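Local structure of phosphotriesterase, putative (4J35) at residues A[202-207]-A[225-230]; A[257-262]-A[311-316]. The protein probably hydrolyses lactones at a centre of two divalent metal ions, and has served as a template for engineered organophosphate hydrolysis. The protein carries 7 engineered substitutions. All coordinates share one frame; numbering follows the deposited sequence.

Interaction 1. Residues A[202-207]-A[225-230]; sequences IGHMDG and AFDRIG. With CO (cobalt (II) ion), chain B.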
ATOM      1  N   ILE A 202       7.537  -4.886  -1.810  1.00 32.03           N
ATOM      2  CA  ILE A 202       6.681  -6.058  -1.778  1.00 28.72           C
ATOM      3  C   ILE A 202       5.915  -5.962  -0.491  1.00 28.31           C
ATOM      4  O   ILE A 202       6.518  -5.882   0.582  1.00 31.36           O
ATOM      5  CB  ILE A 202       7.449  -7.360  -1.732  1.00 35.23           C
ATOM      6  CG1 ILE A 202       8.370  -7.469  -2.968  1.00 35.04           C
ATOM      7  CG2 ILE A 202       6.495  -8.548  -1.632  1.00 28.99           C
ATOM      8  CD1 ILE A 202       7.604  -7.422  -4.349  1.00 35.98           C
ATOM      9  N   GLY A 203       4.602  -5.967  -0.605  1.00 29.16           N
ATOM     10  CA  GLY A 203       3.772  -5.695   0.558  1.00 31.23           C
ATOM     11  C   GLY A 203       3.283  -6.867   1.373  1.00 32.64           C
ATOM     12  O   GLY A 203       3.382  -8.024   0.986  1.00 35.12           O
ATOM     13  N   HIS A 204       2.715  -6.520   2.529  1.00 33.58           N
ATOM     14  CA  HIS A 204       2.143  -7.464   3.477  1.00 29.25           C
ATOM     15  C   HIS A 204       3.100  -8.592   3.866  1.00 32.53           C
ATOM     16  O   HIS A 204       2.671  -9.723   4.155  1.00 35.34           O
ATOM     17  CB  HIS A 204       0.794  -8.019   2.949  1.00 33.55           C
ATOM     18  CG  HIS A 204      -0.193  -6.973   2.514  1.00 32.41           C
ATOM     19  ND1 HIS A 204      -0.207  -5.688   3.016  1.00 32.84           N
ATOM     20  CD2 HIS A 204      -1.209  -7.032   1.622  1.00 30.25           C
ATOM     21  CE1 HIS A 204      -1.203  -5.008   2.457  1.00 28.29           C
ATOM     22  NE2 HIS A 204      -1.817  -5.798   1.599  1.00 30.75           N
ATOM     23  N   MET A 205       4.387  -8.272   3.924  1.00 34.44           N
ATOM     24  CA  MET A 205       5.404  -9.259   4.253  1.00 34.08           C
ATOM     25  C   MET A 205       5.429  -9.596   5.709  1.00 42.77           C
ATOM     26  O   MET A 205       6.052 -10.565   6.106  1.00 44.34           O
ATOM     27  CB  MET A 205       6.778  -8.807   3.747  1.00 37.69           C
ATOM     28  CG  MET A 205       6.858  -8.839   2.251  1.00 36.27           C
ATOM     29  SD  MET A 205       7.046 -10.551   1.606  1.00 38.67           S
ATOM     30  CE  MET A 205       8.560 -11.011   2.432  1.00 36.90           C
ATOM     31  N   ASP A 206       4.711  -8.815   6.521  1.00 31.73           N
ATOM     32  CA  ASP A 206       4.569  -9.156   7.912  1.00 37.38           C
ATOM     33  C   ASP A 206       3.612 -10.316   8.108  1.00 41.83           C
ATOM     34  O   ASP A 206       3.499 -10.859   9.199  1.00 45.11           O
ATOM     35  CB  ASP A 206       4.109  -7.934   8.706  1.00 36.95           C
ATOM     36  CG  ASP A 206       2.944  -7.206   8.077  1.00 42.08           C
ATOM     37  OD1 ASP A 206       2.729  -7.287   6.855  1.00 35.04           O
ATOM     38  OD2 ASP A 206       2.211  -6.516   8.827  1.00 37.43           O
ATOM     39  N   GLY A 207       2.902 -10.682   7.058  1.00 40.78           N
ATOM     40  CA  GLY A 207       1.980 -11.803   7.123  1.00 39.48           C
ATOM     41  C   GLY A 207       2.661 -13.157   7.268  1.00 49.46           C
ATOM     42  O   GLY A 207       1.990 -14.166   7.471  1.00 43.58           O
ATOM     43  N   ALA A 225       7.640  -4.505   2.966  1.00 30.08           N
ATOM     44  CA  ALA A 225       6.885  -3.726   3.978  1.00 28.45           C
ATOM     45  C   ALA A 225       6.183  -4.649   4.928  1.00 29.06           C
ATOM     46  O   ALA A 225       5.465  -5.563   4.522  1.00 33.05           O
ATOM     47  CB  ALA A 225       5.887  -2.888   3.295  1.00 29.01           C
ATOM     48  N   PHE A 226       6.337  -4.331   6.211  1.00 35.13           N
ATOM     49  CA  PHE A 226       5.535  -4.866   7.281  1.00 33.36           C
ATOM     50  C   PHE A 226       4.439  -3.815   7.384  1.00 31.07           C
ATOM     51  O   PHE A 226       4.596  -2.817   8.106  1.00 32.80           O
ATOM     52  CB  PHE A 226       6.392  -4.926   8.559  1.00 37.13           C
ATOM     53  CG  PHE A 226       7.412  -6.052   8.562  1.00 36.37           C
ATOM     54  CD1 PHE A 226       8.422  -6.113   7.622  1.00 38.20           C
ATOM     55  CD2 PHE A 226       7.342  -7.043   9.526  1.00 39.20           C
ATOM     56  CE1 PHE A 226       9.332  -7.137   7.658  1.00 36.38           C
ATOM     57  CE2 PHE A 226       8.226  -8.059   9.560  1.00 42.74           C
ATOM     58  CZ  PHE A 226       9.232  -8.125   8.613  1.00 39.52           C
ATOM     59  N   ASP A 227       3.373  -3.977   6.595  1.00 31.29           N
ATOM     60  CA  ASP A 227       2.460  -2.874   6.411  1.00 35.47           C
ATOM     61  C   ASP A 227       1.027  -3.117   6.891  1.00 32.76           C
ATOM     62  O   ASP A 227       0.133  -2.366   6.518  1.00 30.90           O
ATOM     63  CB  ASP A 227       2.465  -2.409   4.969  1.00 31.62           C
ATOM     64  CG  ASP A 227       2.179  -3.540   3.989  1.00 41.92           C
ATOM     65  OD1 ASP A 227       1.694  -4.596   4.425  1.00 36.05           O
ATOM     66  OD2 ASP A 227       2.483  -3.388   2.790  1.00 33.32           O
ATOM     67  N   ARG A 228       0.819  -4.147   7.708  1.00 33.66           N
ATOM     68  CA  ARG A 228      -0.492  -4.329   8.365  1.00 31.13           C
ATOM     69  C   ARG A 228      -0.312  -4.333   9.894  1.00 37.10           C
ATOM     70  O   ARG A 228      -1.007  -5.053  10.628  1.00 36.68           O
ATOM     71  CB  ARG A 228      -1.163  -5.612   7.879  1.00 37.68           C
ATOM     72  CG  ARG A 228      -1.009  -5.809   6.363  1.00 38.65           C
ATOM     73  CD  ARG A 228      -1.800  -6.964   5.840  1.00 37.82           C
ATOM     74  NE  ARG A 228      -3.189  -6.603   5.621  1.00 42.45           N
ATOM     75  CZ  ARG A 228      -4.118  -7.446   5.190  1.00 70.50           C
ATOM     76  NH1 ARG A 228      -3.794  -8.699   4.878  1.00 65.20           N
ATOM     77  NH2 ARG A 228      -5.372  -7.024   5.050  1.00 64.02           N
ATOM     78  N   ILE A 229       0.631  -3.522  10.356  1.00 34.63           N
ATOM     79  CA  ILE A 229       0.974  -3.470  11.772  1.00 31.79           C
ATOM     80  C   ILE A 229      -0.261  -2.954  12.511  1.00 36.83           C
ATOM     81  O   ILE A 229      -0.823  -1.937  12.141  1.00 33.27           O
ATOM     82  CB  ILE A 229       2.187  -2.564  12.064  1.00 31.96           C
ATOM     83  CG1 ILE A 229       3.447  -3.122  11.335  1.00 31.99           C
ATOM     84  CG2 ILE A 229       2.473  -2.492  13.557  1.00 37.74           C
ATOM     85  CD1 ILE A 229       4.667  -2.243  11.454  1.00 34.56           C
ATOM     86  N   GLY A 230      -0.667  -3.704  13.519  1.00 33.52           N
ATOM     87  CA  GLY A 230      -1.879  -3.381  14.297  1.00 34.78           C
ATOM     88  C   GLY A 230      -3.020  -4.354  14.026  1.00 44.45           C
ATOM     89  O   GLY A 230      -3.935  -4.461  14.845  1.00 38.15           O
TER
HETATM   90 CO    CO B 401      -3.478  -5.546   0.507  1.00 31.63          CO
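His-204 and Asp-227, just beyond the C-terminal ends of two neighbouring parallel strands, form part of the metal site of a TIM barrel of the phosphotriesterase family, and illustrate how a second-shell carboxylate sets a metal ligand. NE2 of His-204 binds a cobalt ion at 2.0 Å, in a site shared with His-176 and Lys-143. From the same ring, ND1 donates to OD1 of Asp-227 over 2.6 Å. The bond is fairly straight (164°); OD1 lies at the ring edge, in its plane, whereas ND1 approaches from above the carboxylate, whose plane stands 70° from the ring. With CG of Asp-227 between its own backbone N and carbonyl carbon (chi1 54°), the carboxylate also grips the backbone N of His-204, taking its hydrogen at OD2 on the syn side at 3.2 Å and, weakly, at OD1. An alanine in place of Asp-227 would probably leave both nitrogens without these acceptors and the imidazole less fixed in rotation. One face of the ring is occupied by Arg-228, whose CD sits 3.8 Å from the centroid of the His-204 ring and whose guanidinium stacks on the imidazole; its NE is salt-bridged to Asp-264, a ligand of the other metal. Asp-206 holds the backbone at Arg-228: its OD2, also salt-bridged to Arg-243, accepts from Arg-228 N at 3.0 Å, while its CB rests 3.5 Å from CD2 of Phe-226.

Interaction 2. Residues A[257-262]-A[311-316]; sequences DRLLLS and GQMTVG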
ATOM      1  N   ASP A 257      17.803  -0.592   5.309  1.00 37.41           N
ATOM      2  CA  ASP A 257      17.498   0.269   4.167  1.00 35.54           C
ATOM      3  C   ASP A 257      16.588  -0.442   3.139  1.00 33.25           C
ATOM      4  O   ASP A 257      16.336   0.099   2.079  1.00 33.13           O
ATOM      5  CB  ASP A 257      18.746   0.859   3.492  1.00 51.55           C
ATOM      6  CG  ASP A 257      19.665  -0.196   2.953  1.00 60.76           C
ATOM      7  OD1 ASP A 257      19.419  -1.377   3.292  1.00 52.96           O
ATOM      8  OD2 ASP A 257      20.633   0.147   2.220  1.00 84.72           O
ATOM      9  N   ARG A 258      16.098  -1.629   3.473  1.00 33.12           N
ATOM     10  CA  ARG A 258      15.095  -2.295   2.644  1.00 32.80           C
ATOM     11  C   ARG A 258      13.779  -2.647   3.355  1.00 33.27           C
ATOM     12  O   ARG A 258      12.960  -3.377   2.800  1.00 33.36           O
ATOM     13  CB  ARG A 258      15.679  -3.571   2.060  1.00 37.00           C
ATOM     14  CG  ARG A 258      16.996  -3.311   1.319  1.00 38.65           C
ATOM     15  CD  ARG A 258      16.753  -2.636  -0.015  1.00 44.14           C
ATOM     16  NE  ARG A 258      17.934  -1.908  -0.492  1.00 54.93           N
ATOM     17  CZ  ARG A 258      18.898  -2.428  -1.251  1.00 54.77           C
ATOM     18  NH1 ARG A 258      18.844  -3.693  -1.654  1.00 38.95           N
ATOM     19  NH2 ARG A 258      19.923  -1.671  -1.618  1.00 37.84           N
ATOM     20  N   LEU A 259      13.583  -2.112   4.575  1.00 36.14           N
ATOM     21  CA  LEU A 259      12.387  -2.419   5.361  1.00 34.09           C
ATOM     22  C   LEU A 259      11.522  -1.177   5.530  1.00 33.08           C
ATOM     23  O   LEU A 259      12.048  -0.092   5.833  1.00 35.16           O
ATOM     24  CB  LEU A 259      12.768  -2.904   6.768  1.00 38.87           C
ATOM     25  CG  LEU A 259      13.697  -4.125   6.850  1.00 39.91           C
ATOM     26  CD1 LEU A 259      14.222  -4.270   8.260  1.00 44.70           C
ATOM     27  CD2 LEU A 259      12.979  -5.412   6.393  1.00 37.49           C
ATOM     28  N   LEU A 260      10.212  -1.339   5.332  1.00 32.17           N
ATOM     29  CA  LEU A 260       9.278  -0.240   5.539  1.00 32.57           C
ATOM     30  C   LEU A 260       8.126  -0.675   6.436  1.00 36.89           C
ATOM     31  O   LEU A 260       7.898  -1.855   6.638  1.00 31.93           O
ATOM     32  CB  LEU A 260       8.751   0.284   4.203  1.00 34.42           C
ATOM     33  CG  LEU A 260       9.822   1.009   3.390  1.00 37.76           C
ATOM     34  CD1 LEU A 260      10.497   0.038   2.381  1.00 31.97           C
ATOM     35  CD2 LEU A 260       9.222   2.206   2.687  1.00 33.36           C
ATOM     36  N   LEU A 261       7.404   0.308   6.962  1.00 31.95           N
ATOM     37  CA  LEU A 261       6.424   0.070   8.044  1.00 33.76           C
ATOM     38  C   LEU A 261       5.110   0.802   7.773  1.00 31.72           C
ATOM     39  O   LEU A 261       5.119   1.975   7.459  1.00 34.75           O
ATOM     40  CB  LEU A 261       6.977   0.576   9.377  1.00 34.42           C
ATOM     41  CG  LEU A 261       8.340   0.056   9.842  1.00 32.77           C
ATOM     42  CD1 LEU A 261       8.783   0.860  11.093  1.00 41.05           C
ATOM     43  CD2 LEU A 261       8.315  -1.426  10.157  1.00 35.13           C
ATOM     44  N   SER A 262       3.983   0.097   7.864  1.00 34.08           N
ATOM     45  CA  SER A 262       2.669   0.750   7.704  1.00 31.38           C
ATOM     46  C   SER A 262       1.575  -0.056   8.372  1.00 31.32           C
ATOM     47  O   SER A 262       1.865  -1.094   8.968  1.00 32.61           O
ATOM     48  CB  SER A 262       2.331   0.972   6.251  1.00 35.82           C
ATOM     49  OG  SER A 262       1.982   2.313   6.049  1.00 31.14           O
ATOM     50  N   GLY A 311      14.874   6.198  11.433  1.00 35.87           N
ATOM     51  CA  GLY A 311      14.719   7.244  10.433  1.00 34.35           C
ATOM     52  C   GLY A 311      14.961   6.690   9.030  1.00 48.48           C
ATOM     53  O   GLY A 311      14.461   7.220   8.025  1.00 35.00           O
ATOM     54  N   GLN A 312      15.729   5.613   8.949  1.00 38.17           N
ATOM     55  CA  GLN A 312      15.986   5.014   7.634  1.00 46.38           C
ATOM     56  C   GLN A 312      14.716   4.335   7.091  1.00 44.28           C
ATOM     57  O   GLN A 312      14.397   4.443   5.901  1.00 37.60           O
ATOM     58  CB  GLN A 312      17.084   3.982   7.727  1.00 35.60           C
ATOM     59  CG  GLN A 312      17.522   3.402   6.335  1.00 41.56           C
ATOM     60  CD  GLN A 312      18.183   4.445   5.437  1.00 54.11           C
ATOM     61  OE1 GLN A 312      19.175   5.078   5.818  1.00 52.70           O
ATOM     62  NE2 GLN A 312      17.631   4.637   4.245  1.00 41.12           N
ATOM     63  N   MET A 313      14.024   3.603   7.959  1.00 39.26           N
ATOM     64  CA  MET A 313      12.795   2.919   7.551  1.00 37.38           C
ATOM     65  C   MET A 313      11.719   3.920   7.214  1.00 32.96           C
ATOM     66  O   MET A 313      10.953   3.731   6.268  1.00 32.68           O
ATOM     67  CB  MET A 313      12.292   1.960   8.641  1.00 36.65           C
ATOM     68  CG  MET A 313      13.203   0.807   8.893  1.00 33.86           C
ATOM     69  SD  MET A 313      12.656  -0.477  10.012  1.00 39.11           S
ATOM     70  CE  MET A 313      12.863   0.409  11.609  1.00 36.10           C
ATOM     71  N   THR A 314      11.575   4.967   8.056  1.00 36.69           N
ATOM     72  CA  THR A 314      10.401   5.829   7.956  1.00 33.69           C
ATOM     73  C   THR A 314      10.586   7.062   7.088  1.00 33.02           C
ATOM     74  O   THR A 314       9.612   7.645   6.659  1.00 34.53           O
ATOM     75  CB  THR A 314       9.944   6.296   9.376  1.00 33.11           C
ATOM     76  OG1 THR A 314      11.023   6.988  10.009  1.00 33.67           O
ATOM     77  CG2 THR A 314       9.573   5.085  10.196  1.00 36.97           C
ATOM     78  N   VAL A 315      11.831   7.448   6.795  1.00 37.32           N
ATOM     79  CA  VAL A 315      12.073   8.650   5.987  1.00 33.38           C
ATOM     80  C   VAL A 315      13.027   8.354   4.796  1.00 33.43           C
ATOM     81  O   VAL A 315      12.709   8.701   3.662  1.00 41.39           O
ATOM     82  CB  VAL A 315      12.699   9.798   6.837  1.00 44.64           C
ATOM     83  CG1 VAL A 315      12.939  11.041   5.985  1.00 37.21           C
ATOM     84  CG2 VAL A 315      11.786  10.150   8.060  1.00 42.48           C
ATOM     85  N   GLY A 316      14.161   7.739   5.100  1.00 40.11           N
ATOM     86  CA  GLY A 316      15.184   7.463   4.093  1.00 47.34           C
ATOM     87  C   GLY A 316      14.640   6.573   2.988  1.00 38.45           C
ATOM     88  O   GLY A 316      14.765   6.889   1.810  1.00 39.02           O
TER
HETATM   89  O   HOH W   1       8.204   2.929   6.305  1.00 33.96           O
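Met-313 meets strand 259-261 with its whole length. Its CG lies 3.4 Å from the carbonyl O of Leu-259, its CA makes a C-H...O contact with that same oxygen, and its SD rests 4.1 Å from CB of Leu-259. A bend at the last torsion (chi3 -74°) places CE 4.1 Å from CD1 of Leu-261, so one thioether serves two strand residues. Beside it, CG of Gln-312 packs against CA of Asp-257 at 3.8 Å, while its NE2 bonds to Asn-317. No direct hydrogen bond joins the two segments; a water accepts from Leu-261 N at 2.8 Å and lies 2.9 Å from Met-313 O, to which it can donate. The O of Leu-259 is hydrogen-bonded by ND2 of Asn-317, about one turn beyond Met-313 on helix 307-322. Farther out, Leu-247 and Leu-251 of helix 240-251 close on Leu-259. The helix widens into a pi-type turn here, Gly-311 O accepting from both Val-315 N and Gly-316 N. The axis of 311-316 passes 7.1 Å from that of strand 259-261, their directions 71° apart, and this packing of a barrel strand against the C-terminal helix of the outer layer belongs to the TIM barrel fold.

Overall arrangement
The two contacts share one parallel sheet, with strands 223-226 and 259-261 side by side in it, and their centres lie 12 Å apart. Probable backbone hydrogen bonds tie them: Phe-226 N to Leu-260 O and Phe-226 O to Ser-262 N, each 3.0 Å. Side chains meet too, Asp-227 CB lying 3.6 Å from Ser-262 CB, so the residue that holds the metal-binding histidine in interaction 1 leans on Ser-262, just past the end of strand 259-261. Interaction 1 supplies a ligand, His-204, to one of the two cobalt ions; in interaction 2 the side chain of Leu-260, which packs on Met-313 O, is about 13 Å from a cobalt ion. One barrel wall thus joins the metal site to the helical exterior.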